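Phosphatidylglycerol lysyltransferase C-terminal domain-containing protein (Bacteroides thetaiotaomicron, PDB 2HQY) is of unknown function but binds coenzyme A and probably transfers an acyl or aminoacyl group, as relatives with an acetyltransferase-like fold do. Local coordinates at residues Y41-A46 against F54-G59; D122-R127 against Y263-E268; G223-H228 against E259-I264. All blocks are in the same frame, centred on the assembly; numbering follows the deposited sequence.

Contact 1: residues Y41-A46 against F54-G59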
loop_
_atom_site.group_PDB
_atom_site.type_symbol
_atom_site.label_atom_id
_atom_site.label_comp_id
_atom_site.label_asym_id
_atom_site.label_seq_id
_atom_site.Cartn_x
_atom_site.Cartn_y
_atom_site.Cartn_z
ATOM N N TYR A 41 0.406 2.660 -5.742
ATOM C CA TYR A 41 1.049 3.947 -6.124
ATOM C C TYR A 41 1.714 4.727 -4.998
ATOM O O TYR A 41 2.221 5.829 -5.225
ATOM C CB TYR A 41 0.001 4.850 -6.777
ATOM C CG TYR A 41 -0.637 4.209 -7.985
ATOM C CD1 TYR A 41 0.148 3.813 -9.079
ATOM C CD2 TYR A 41 -2.017 4.003 -8.042
ATOM C CE1 TYR A 41 -0.449 3.211 -10.209
ATOM C CE2 TYR A 41 -2.620 3.401 -9.164
ATOM C CZ TYR A 41 -1.824 3.010 -10.233
ATOM O OH TYR A 41 -2.404 2.420 -11.347
ATOM N N ASP A 42 1.669 4.191 -3.779
ATOM C CA ASP A 42 2.220 4.899 -2.607
ATOM C C ASP A 42 1.680 6.337 -2.550
ATOM O O ASP A 42 2.420 7.286 -2.302
ATOM C CB ASP A 42 3.756 4.908 -2.645
ATOM C CG ASP A 42 4.371 3.537 -2.363
ATOM O OD1 ASP A 42 3.660 2.570 -1.976
ATOM O OD2 ASP A 42 5.599 3.451 -2.535
ATOM N N THR A 43 0.379 6.475 -2.776
ATOM C CA THR A 43 -0.306 7.754 -3.007
ATOM C C THR A 43 -0.205 8.726 -1.829
ATOM O O THR A 43 -0.453 8.343 -0.677
ATOM C CB THR A 43 -1.765 7.455 -3.379
ATOM O OG1 THR A 43 -1.739 6.553 -4.508
ATOM C CG2 THR A 43 -2.559 8.714 -3.701
ATOM N N GLN A 44 0.166 9.964 -2.137
ATOM C CA GLN A 44 0.201 11.034 -1.124
ATOM C C GLN A 44 -0.612 12.238 -1.602
ATOM O O GLN A 44 -0.906 12.359 -2.796
ATOM C CB GLN A 44 1.660 11.403 -0.812
ATOM C CG GLN A 44 2.445 10.250 -0.260
ATOM C CD GLN A 44 3.916 10.596 0.024
ATOM O OE1 GLN A 44 4.522 11.434 -0.638
ATOM N NE2 GLN A 44 4.499 9.898 1.013
ATOM N N PHE A 45 -0.986 13.116 -0.678
ATOM C CA PHE A 45 -1.666 14.358 -1.036
ATOM C C PHE A 45 -1.172 15.502 -0.163
ATOM O O PHE A 45 -0.564 15.304 0.897
ATOM C CB PHE A 45 -3.194 14.246 -0.909
ATOM C CG PHE A 45 -3.693 14.301 0.512
ATOM C CD1 PHE A 45 -4.209 15.486 1.047
ATOM C CD2 PHE A 45 -3.606 13.179 1.324
ATOM C CE1 PHE A 45 -4.649 15.538 2.362
ATOM C CE2 PHE A 45 -4.048 13.217 2.651
ATOM C CZ PHE A 45 -4.575 14.397 3.173
ATOM N N ALA A 46 -1.478 16.703 -0.623
ATOM C CA ALA A 46 -1.255 17.907 0.153
ATOM C C ALA A 46 -2.263 18.947 -0.280
ATOM O O ALA A 46 -2.752 18.924 -1.407
ATOM C CB ALA A 46 0.166 18.413 -0.034
ATOM N N PHE A 54 -2.130 15.654 -5.606
ATOM C CA PHE A 54 -1.822 14.236 -5.327
ATOM C C PHE A 54 -0.498 13.911 -6.006
ATOM O O PHE A 54 -0.165 14.513 -7.040
ATOM C CB PHE A 54 -2.914 13.304 -5.838
ATOM C CG PHE A 54 -4.230 13.442 -5.117
ATOM C CD1 PHE A 54 -4.447 12.784 -3.907
ATOM C CD2 PHE A 54 -5.236 14.259 -5.631
ATOM C CE1 PHE A 54 -5.683 12.910 -3.210
ATOM C CE2 PHE A 54 -6.479 14.399 -4.946
ATOM C CZ PHE A 54 -6.696 13.726 -3.734
ATOM N N LYS A 55 0.255 12.995 -5.388
ATOM C CA LYS A 55 1.573 12.542 -5.872
ATOM C C LYS A 55 1.538 11.013 -5.817
ATOM O O LYS A 55 1.131 10.442 -4.772
ATOM C CB LYS A 55 2.661 13.126 -4.979
ATOM C CG LYS A 55 4.101 12.668 -5.218
ATOM C CD LYS A 55 4.998 13.425 -4.243
ATOM C CE LYS A 55 6.508 13.184 -4.476
ATOM N NZ LYS A 55 7.319 13.981 -3.467
ATOM N N PHE A 56 1.905 10.387 -6.942
ATOM C CA PHE A 56 1.837 8.923 -7.181
ATOM C C PHE A 56 3.160 8.426 -7.740
ATOM O O PHE A 56 3.805 9.122 -8.534
ATOM C CB PHE A 56 0.844 8.523 -8.312
ATOM C CG PHE A 56 -0.519 9.059 -8.157
ATOM C CD1 PHE A 56 -1.505 8.314 -7.467
ATOM C CD2 PHE A 56 -0.861 10.267 -8.742
ATOM C CE1 PHE A 56 -2.825 8.816 -7.321
ATOM C CE2 PHE A 56 -2.168 10.776 -8.609
ATOM C CZ PHE A 56 -3.146 10.071 -7.899
ATOM N N TRP A 57 3.510 7.195 -7.400
ATOM C CA TRP A 57 4.604 6.507 -8.064
ATOM C C TRP A 57 3.986 5.346 -8.836
ATOM O O TRP A 57 3.492 4.387 -8.234
ATOM C CB TRP A 57 5.619 5.988 -7.045
ATOM C CG TRP A 57 6.384 7.109 -6.386
ATOM C CD1 TRP A 57 6.054 7.749 -5.221
ATOM C CD2 TRP A 57 7.587 7.730 -6.865
ATOM N NE1 TRP A 57 6.998 8.717 -4.930
ATOM C CE2 TRP A 57 7.935 8.743 -5.930
ATOM C CE3 TRP A 57 8.397 7.540 -7.998
ATOM C CZ2 TRP A 57 9.077 9.540 -6.080
ATOM C CZ3 TRP A 57 9.539 8.340 -8.147
ATOM C CH2 TRP A 57 9.861 9.331 -7.186
ATOM N N ALA A 58 3.948 5.498 -10.161
ATOM C CA ALA A 58 3.461 4.460 -11.064
ATOM C C ALA A 58 4.697 3.744 -11.546
ATOM O O ALA A 58 5.320 4.157 -12.555
ATOM C CB ALA A 58 2.711 5.087 -12.228
ATOM N N GLY A 59 5.086 2.699 -10.812
ATOM C CA GLY A 59 6.379 2.071 -11.039
ATOM C C GLY A 59 7.439 3.146 -10.974
ATOM O O GLY A 59 7.443 3.945 -10.050
HETATM O O HOH W 1 6.653 13.160 -0.928
HETATM O O HOH W 2 6.307 10.049 -2.322
#
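Phe45 brings its CB obliquely against the Phe54 ring, 3.6 Å from Phe54 CD1 and just as near Phe54 CE1, and with Thr43 this pair makes the tightly packed part of the contact. Phe45 has CG between its own N and carbonyl carbon (chi1 76°), which starts its ring off away from Phe54; helix 12-19 receives it at Thr14 and Ile15. Next along the same face, Thr43 and Phe56 lie side by side: Thr43 CG2 is 3.6 Å from Phe56 CE1, while Thr43 OG1 sits 3.5 Å from Phe56 CD1. From here the face opens toward solvent at Phe56, Tyr41 and Ala58. Tyr41 puts its CB at the edge of the Phe56 ring, in its plane, and brings its own ring edge-on to the carbonyl of Trp57, with CD1 3.5 Å from Trp57 O.

The backbone underneath is a beta hairpin, strand 44-48 turning back as strand 51-58. Gln44 and Lys55 form a hydrogen-bonded pair, N of each giving to O of the other; Phe45 and Phe54 make the adjoining non-hydrogen-bonded pair. Farther out, Trp57 N gives an almost straight bond of 2.9 Å to O of Tyr41, the last residue of helix 38-41.

The other face holds a looser, buried, water-bridged layer. Gln44 and Lys55 run alongside each other, both extended beyond CG, yet their tips are linked through water. Gln44 OE1 takes hydrogens from two waters, each 2.8 Å away; one accepts from Lys55 NZ and the other from Trp57 NE1, in the plane of the indole. Protein closes in around it: Lys55 NZ makes salt bridges to Glu87 and Asp83, Gln44 NE2 bonds to Asp6 and to Asn200 of the second subunit, and His199 of that subunit stacks on the Trp57 ring.

Contact 2: residues D122-R127 against Y263-E268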
loop_
_atom_site.group_PDB
_atom_site.type_symbol
_atom_site.label_atom_id
_atom_site.label_comp_id
_atom_site.label_asym_id
_atom_site.label_seq_id
_atom_site.Cartn_x
_atom_site.Cartn_y
_atom_site.Cartn_z
ATOM N N ASP A 122 -12.499 7.460 -19.397
ATOM C CA ASP A 122 -13.649 7.034 -18.588
ATOM C C ASP A 122 -14.915 7.074 -19.425
ATOM O O ASP A 122 -15.134 7.999 -20.224
ATOM C CB ASP A 122 -13.896 7.953 -17.394
ATOM C CG ASP A 122 -12.905 7.773 -16.269
ATOM O OD1 ASP A 122 -12.141 6.778 -16.229
ATOM O OD2 ASP A 122 -12.920 8.652 -15.390
ATOM N N TYR A 123 -15.761 6.079 -19.210
ATOM C CA TYR A 123 -17.078 6.037 -19.815
ATOM C C TYR A 123 -18.078 6.716 -18.867
ATOM O O TYR A 123 -18.238 6.291 -17.711
ATOM C CB TYR A 123 -17.481 4.577 -20.030
ATOM C CG TYR A 123 -16.797 3.943 -21.206
ATOM C CD1 TYR A 123 -17.474 3.785 -22.418
ATOM C CD2 TYR A 123 -15.461 3.522 -21.113
ATOM C CE1 TYR A 123 -16.853 3.209 -23.517
ATOM C CE2 TYR A 123 -14.820 2.943 -22.192
ATOM C CZ TYR A 123 -15.525 2.792 -23.399
ATOM O OH TYR A 123 -14.895 2.239 -24.479
ATOM N N ILE A 124 -18.741 7.753 -19.369
ATOM C CA ILE A 124 -19.724 8.530 -18.602
ATOM C C ILE A 124 -21.124 8.393 -19.243
ATOM O O ILE A 124 -21.288 8.522 -20.458
ATOM C CB ILE A 124 -19.261 10.012 -18.450
ATOM C CG1 ILE A 124 -17.916 10.023 -17.681
ATOM C CG2 ILE A 124 -20.361 10.882 -17.777
ATOM C CD1 ILE A 124 -17.544 11.320 -17.009
ATOM N N TYR A 125 -22.098 8.068 -18.409
ATOM C CA TYR A 125 -23.475 7.796 -18.819
ATOM C C TYR A 125 -24.431 8.696 -18.041
ATOM O O TYR A 125 -24.079 9.200 -16.972
ATOM C CB TYR A 125 -23.808 6.344 -18.470
ATOM C CG TYR A 125 -22.867 5.319 -19.066
ATOM C CD1 TYR A 125 -23.120 4.743 -20.320
ATOM C CD2 TYR A 125 -21.731 4.918 -18.364
ATOM C CE1 TYR A 125 -22.245 3.791 -20.855
ATOM C CE2 TYR A 125 -20.855 3.994 -18.879
ATOM C CZ TYR A 125 -21.113 3.428 -20.099
ATOM O OH TYR A 125 -20.225 2.497 -20.537
ATOM N N LEU A 126 -25.628 8.910 -18.578
ATOM C CA LEU A 126 -26.699 9.569 -17.825
ATOM C C LEU A 126 -27.280 8.559 -16.854
ATOM O O LEU A 126 -27.627 7.447 -17.247
ATOM C CB LEU A 126 -27.816 10.042 -18.747
ATOM C CG LEU A 126 -27.451 11.166 -19.736
ATOM C CD1 LEU A 126 -28.571 11.455 -20.743
ATOM C CD2 LEU A 126 -27.029 12.434 -18.973
ATOM N N ARG A 127 -27.404 8.943 -15.589
ATOM C CA ARG A 127 -28.098 8.093 -14.610
ATOM C C ARG A 127 -29.512 7.766 -15.087
ATOM O O ARG A 127 -29.978 6.642 -14.925
ATOM C CB ARG A 127 -28.135 8.775 -13.239
ATOM C CG ARG A 127 -28.612 7.879 -12.081
ATOM C CD ARG A 127 -29.351 8.689 -11.012
ATOM N NE ARG A 127 -30.740 8.789 -11.404
ATOM C CZ ARG A 127 -31.708 7.972 -10.993
ATOM N NH1 ARG A 127 -31.474 6.995 -10.118
ATOM N NH2 ARG A 127 -32.926 8.163 -11.445
ATOM N N TYR A 263 -24.760 12.094 -13.742
ATOM C CA TYR A 263 -23.828 11.291 -14.522
ATOM C C TYR A 263 -23.368 10.085 -13.732
ATOM O O TYR A 263 -23.206 10.157 -12.513
ATOM C CB TYR A 263 -22.604 12.111 -14.918
ATOM C CG TYR A 263 -22.987 13.320 -15.709
ATOM C CD1 TYR A 263 -23.441 13.186 -17.010
ATOM C CD2 TYR A 263 -22.938 14.585 -15.142
ATOM C CE1 TYR A 263 -23.838 14.303 -17.753
ATOM C CE2 TYR A 263 -23.326 15.713 -15.876
ATOM C CZ TYR A 263 -23.766 15.550 -17.178
ATOM O OH TYR A 263 -24.143 16.644 -17.924
ATOM N N ILE A 264 -23.150 8.984 -14.443
ATOM C CA ILE A 264 -22.578 7.786 -13.808
ATOM C C ILE A 264 -21.275 7.491 -14.549
ATOM O O ILE A 264 -21.272 7.344 -15.768
ATOM C CB ILE A 264 -23.507 6.549 -13.874
ATOM C CG1 ILE A 264 -24.822 6.774 -13.117
ATOM C CG2 ILE A 264 -22.750 5.326 -13.275
ATOM C CD1 ILE A 264 -25.819 5.598 -13.270
ATOM N N ASN A 265 -20.162 7.462 -13.820
ATOM C CA ASN A 265 -18.864 7.151 -14.405
ATOM C C ASN A 265 -18.546 5.666 -14.108
ATOM O O ASN A 265 -18.356 5.272 -12.935
ATOM C CB ASN A 265 -17.795 8.090 -13.809
ATOM C CG ASN A 265 -16.400 7.886 -14.419
ATOM O OD1 ASN A 265 -16.033 6.778 -14.827
ATOM N ND2 ASN A 265 -15.608 8.964 -14.458
ATOM N N ARG A 266 -18.510 4.845 -15.154
ATOM C CA ARG A 266 -18.208 3.397 -15.003
ATOM C C ARG A 266 -16.775 3.041 -15.412
ATOM O O ARG A 266 -16.470 1.885 -15.718
ATOM C CB ARG A 266 -19.249 2.538 -15.749
ATOM C CG ARG A 266 -20.668 2.748 -15.201
ATOM C CD ARG A 266 -21.760 1.993 -15.959
ATOM N NE ARG A 266 -21.460 0.566 -16.026
ATOM C CZ ARG A 266 -21.730 -0.335 -15.092
ATOM N NH1 ARG A 266 -22.358 -0.010 -13.964
ATOM N NH2 ARG A 266 -21.357 -1.587 -15.316
ATOM N N GLU A 267 -15.898 4.042 -15.419
ATOM C CA GLU A 267 -14.443 3.837 -15.515
ATOM C C GLU A 267 -13.974 3.377 -16.904
ATOM O O GLU A 267 -14.639 3.643 -17.910
ATOM C CB GLU A 267 -13.905 2.974 -14.330
ATOM C CG GLU A 267 -14.557 3.426 -13.002
ATOM C CD GLU A 267 -13.790 3.047 -11.730
ATOM O OE1 GLU A 267 -13.024 2.064 -11.731
ATOM O OE2 GLU A 267 -13.953 3.772 -10.715
ATOM N N GLU A 268 -12.831 2.707 -16.961
ATOM C CA GLU A 268 -12.096 2.574 -18.229
ATOM C C GLU A 268 -12.244 1.196 -18.852
ATOM O O GLU A 268 -12.627 0.247 -18.166
ATOM C CB GLU A 268 -10.618 2.863 -17.974
ATOM C CG GLU A 268 -10.378 4.192 -17.308
ATOM C CD GLU A 268 -9.842 4.079 -15.915
ATOM O OE1 GLU A 268 -10.313 3.188 -15.155
ATOM O OE2 GLU A 268 -8.947 4.901 -15.586
HETATM O O HOH W 3 -20.629 0.382 -18.733
#
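Asn265 and Asp122 cross side chains at about a right angle where strand 263-265 runs antiparallel to strand 122-126, in what is, by family, probably an acetyltransferase-like fold. From CB outwards, Asn265 meets its partners atom by atom. Its CB packs on Ile226 CD1. CG, anti to the backbone N (chi1 -177°), sits 3.7 Å from Asp122 OD2. OD1 turns back to its own segment and accepts from Glu267 N at 2.8 Å, closing an Asx turn. ND2 reaches across to Asp122 OD2, 2.9 Å away in a nearly straight bond; the acceptor lies in the amide plane, but the donor stands about 50° out of the carboxylate plane. Asn265 ND2 also bonds to Arg25 O and has Ile124 CD1 4.0 Å away. An alanine at Asn265 would probably leave Glu267 N without its acceptor, free the turn to shift, and take one donor from Asp122.

Asp122 OD1 lies 3.8 Å from Glu268 OE2, and Lys290, in salt bridges with both carboxylates, probably offsets their repulsion. Tyr125 and Ile264 join the strands as a hydrogen-bonded pair; Tyr123 N gives to Glu267 O and Tyr123 O accepts from Arg266 N. Ile124 CG2 packs on Tyr263 CB and, on the other side of the sheet, Ile264 CD1 on Arg127 CA and CG. The side chain of Glu267 is about 8 Å from bound coenzyme A. Arg266, salt-bridged to Glu236, has its CD 3.7 Å from Tyr125 CE2. A water 2.8 Å from each accepts from Arg266 NE and donates to Tyr125 OH, which also bonds to Lys279 O.

Contact 3: residues G223-H228 against E259-I264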
loop_
_atom_site.group_PDB
_atom_site.type_symbol
_atom_site.label_atom_id
_atom_site.label_comp_id
_atom_site.label_asym_id
_atom_site.label_seq_id
_atom_site.Cartn_x
_atom_site.Cartn_y
_atom_site.Cartn_z
ATOM N N GLY A 223 -19.791 1.715 -5.386
ATOM C CA GLY A 223 -19.233 2.971 -5.850
ATOM C C GLY A 223 -19.579 4.073 -4.889
ATOM O O GLY A 223 -20.124 3.832 -3.809
ATOM N N MET A 224 -19.213 5.290 -5.266
ATOM C CA MET A 224 -19.583 6.456 -4.470
ATOM C C MET A 224 -19.477 7.709 -5.317
ATOM O O MET A 224 -18.983 7.660 -6.441
ATOM C CB MET A 224 -18.686 6.565 -3.192
ATOM C CG MET A 224 -17.140 6.874 -3.410
ATOM S SD MET A 224 -16.195 6.951 -1.851
ATOM C CE MET A 224 -16.840 8.487 -1.138
ATOM N N PRO A 225 -19.916 8.858 -4.783
ATOM C CA PRO A 225 -19.807 10.099 -5.565
ATOM C C PRO A 225 -18.355 10.455 -5.919
ATOM O O PRO A 225 -17.424 10.184 -5.130
ATOM C CB PRO A 225 -20.406 11.159 -4.607
ATOM C CG PRO A 225 -21.367 10.351 -3.770
ATOM C CD PRO A 225 -20.572 9.095 -3.490
ATOM N N ILE A 226 -18.176 11.044 -7.108
ATOM C CA ILE A 226 -16.896 11.624 -7.544
ATOM C C ILE A 226 -16.965 13.143 -7.369
ATOM O O ILE A 226 -16.049 13.766 -6.833
ATOM C CB ILE A 226 -16.580 11.284 -9.013
ATOM C CG1 ILE A 226 -16.257 9.787 -9.154
ATOM C CG2 ILE A 226 -15.362 12.132 -9.533
ATOM C CD1 ILE A 226 -16.565 9.243 -10.605
ATOM N N ASN A 227 -18.051 13.735 -7.848
ATOM C CA ASN A 227 -18.315 15.138 -7.533
ATOM C C ASN A 227 -19.809 15.326 -7.302
ATOM O O ASN A 227 -20.563 14.339 -7.255
ATOM C CB ASN A 227 -17.707 16.110 -8.576
ATOM C CG ASN A 227 -18.543 16.240 -9.862
ATOM O OD1 ASN A 227 -19.492 15.490 -10.096
ATOM N ND2 ASN A 227 -18.222 17.252 -10.664
ATOM N N HIS A 228 -20.243 16.569 -7.158
ATOM C CA HIS A 228 -21.622 16.878 -6.800
ATOM C C HIS A 228 -22.674 16.305 -7.749
ATOM O O HIS A 228 -23.758 16.059 -7.346
ATOM C CB HIS A 228 -21.808 18.366 -6.625
ATOM C CG HIS A 228 -21.703 19.120 -7.896
ATOM N ND1 HIS A 228 -20.510 19.550 -8.401
ATOM C CD2 HIS A 228 -22.634 19.481 -8.788
ATOM C CE1 HIS A 228 -20.705 20.147 -9.550
ATOM N NE2 HIS A 228 -21.989 20.124 -9.802
ATOM N N GLU A 259 -30.649 10.995 -7.130
ATOM C CA GLU A 259 -30.967 11.705 -8.382
ATOM C C GLU A 259 -30.063 12.896 -8.695
ATOM O O GLU A 259 -29.926 13.255 -9.857
ATOM C CB GLU A 259 -32.458 12.117 -8.467
ATOM C CG GLU A 259 -33.378 10.946 -8.868
ATOM C CD GLU A 259 -34.712 11.367 -9.503
ATOM O OE1 GLU A 259 -35.187 10.615 -10.397
ATOM O OE2 GLU A 259 -35.296 12.421 -9.120
ATOM N N GLN A 260 -29.436 13.490 -7.680
ATOM C CA GLN A 260 -28.541 14.631 -7.923
ATOM C C GLN A 260 -27.321 14.239 -8.775
ATOM O O GLN A 260 -26.693 15.083 -9.415
ATOM C CB GLN A 260 -28.101 15.300 -6.616
ATOM C CG GLN A 260 -27.206 14.456 -5.706
ATOM C CD GLN A 260 -27.960 13.880 -4.510
ATOM O OE1 GLN A 260 -27.392 13.760 -3.426
ATOM N NE2 GLN A 260 -29.241 13.551 -4.691
ATOM N N TYR A 261 -26.995 12.945 -8.783
ATOM C CA TYR A 261 -25.902 12.444 -9.634
ATOM C C TYR A 261 -26.439 12.183 -11.027
ATOM O O TYR A 261 -26.888 11.077 -11.336
ATOM C CB TYR A 261 -25.245 11.192 -8.999
ATOM C CG TYR A 261 -24.809 11.511 -7.598
ATOM C CD1 TYR A 261 -23.760 12.417 -7.367
ATOM C CD2 TYR A 261 -25.461 10.955 -6.503
ATOM C CE1 TYR A 261 -23.372 12.753 -6.086
ATOM C CE2 TYR A 261 -25.062 11.270 -5.190
ATOM C CZ TYR A 261 -24.034 12.175 -5.006
ATOM O OH TYR A 261 -23.672 12.516 -3.744
ATOM N N ILE A 262 -26.411 13.232 -11.846
ATOM C CA ILE A 262 -26.854 13.219 -13.236
ATOM C C ILE A 262 -26.050 12.232 -14.073
ATOM O O ILE A 262 -26.595 11.613 -14.995
ATOM C CB ILE A 262 -26.752 14.674 -13.837
ATOM C CG1 ILE A 262 -27.904 15.532 -13.303
ATOM C CG2 ILE A 262 -26.878 14.693 -15.340
ATOM C CD1 ILE A 262 -27.635 16.199 -12.012
ATOM N N TYR A 263 -24.760 12.094 -13.742
ATOM C CA TYR A 263 -23.828 11.291 -14.522
ATOM C C TYR A 263 -23.368 10.085 -13.732
ATOM O O TYR A 263 -23.206 10.157 -12.513
ATOM C CB TYR A 263 -22.604 12.111 -14.918
ATOM C CG TYR A 263 -22.987 13.320 -15.709
ATOM C CD1 TYR A 263 -23.441 13.186 -17.010
ATOM C CD2 TYR A 263 -22.938 14.585 -15.142
ATOM C CE1 TYR A 263 -23.838 14.303 -17.753
ATOM C CE2 TYR A 263 -23.326 15.713 -15.876
ATOM C CZ TYR A 263 -23.766 15.550 -17.178
ATOM O OH TYR A 263 -24.143 16.644 -17.924
ATOM N N ILE A 264 -23.150 8.984 -14.443
ATOM C CA ILE A 264 -22.578 7.786 -13.808
ATOM C C ILE A 264 -21.275 7.491 -14.549
ATOM O O ILE A 264 -21.272 7.344 -15.768
ATOM C CB ILE A 264 -23.507 6.549 -13.874
ATOM C CG1 ILE A 264 -24.822 6.774 -13.117
ATOM C CG2 ILE A 264 -22.750 5.326 -13.275
ATOM C CD1 ILE A 264 -25.819 5.598 -13.270
#
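Tyr261 reaches over to Pro225 with the far end of its ring, and the two side chains cross at a slant: Pro225 CG is 3.2 Å from Tyr261 OH and 3.5 Å from Tyr261 CZ. Pro225 CB touches the ring as well, 3.7 Å from Tyr261 CE1. Tyr261 CG lies anti to its own carbonyl carbon (chi1 -54°), and the ring beyond it meets the backbone of 227-228. Asn227 O comes in at the ring edge, in plane, 3.4 Å from Tyr261 CE1. His228 O stands 3.6 Å from Tyr261 CE1, so two carbonyl oxygens approach the same ring carbon, one in the ring plane and one obliquely. No hydrogen bond spans the two segments; the contact rests on van der Waals packing and on these oxygens beside aromatic C-H groups.

His228 joins in with its backbone, because its imidazole leads off elsewhere and is held by a bond from ND1 to Met20 O. One face of the Tyr261 ring is filled by its neighbour in sequence: Gln260 CG lies 3.8 Å above the plane, over the centre. Asn227 is fixed in turn by its side chain, whose OD1 bonds to Thr230 OG1 and Glu229 N.

Each backbone bends near the contact. Tyr261 is the middle residue of an inverse gamma turn, closed by a weak bond from Ile262 N to Gln260 O, and opposite Thr230 the residues Ile226 and Asn227 form a classic beta bulge, just before strand 216-227 turns back into strand 230-238.

Overall arrangement
Contact 1 comes first along the chain, a local hairpin near the N-terminal end, and stands apart: its centre is about 24 Å from that of contact 2 and 25 Å from that of contact 3. Contacts 2 and 3 are neighbours, centres 9 Å apart, and both end on the stretch around strand 263-265, sharing Tyr263 and Ile264. Arg127 N bonds to Ile262 O between them. Strand 263-265 lies between strand 122-126, antiparallel to it, and strand 230-238, parallel to it. Contact 2 comes near bound coenzyme A, contact 3 packs beside it, away from that site, and contact 1 also meets the second subunit.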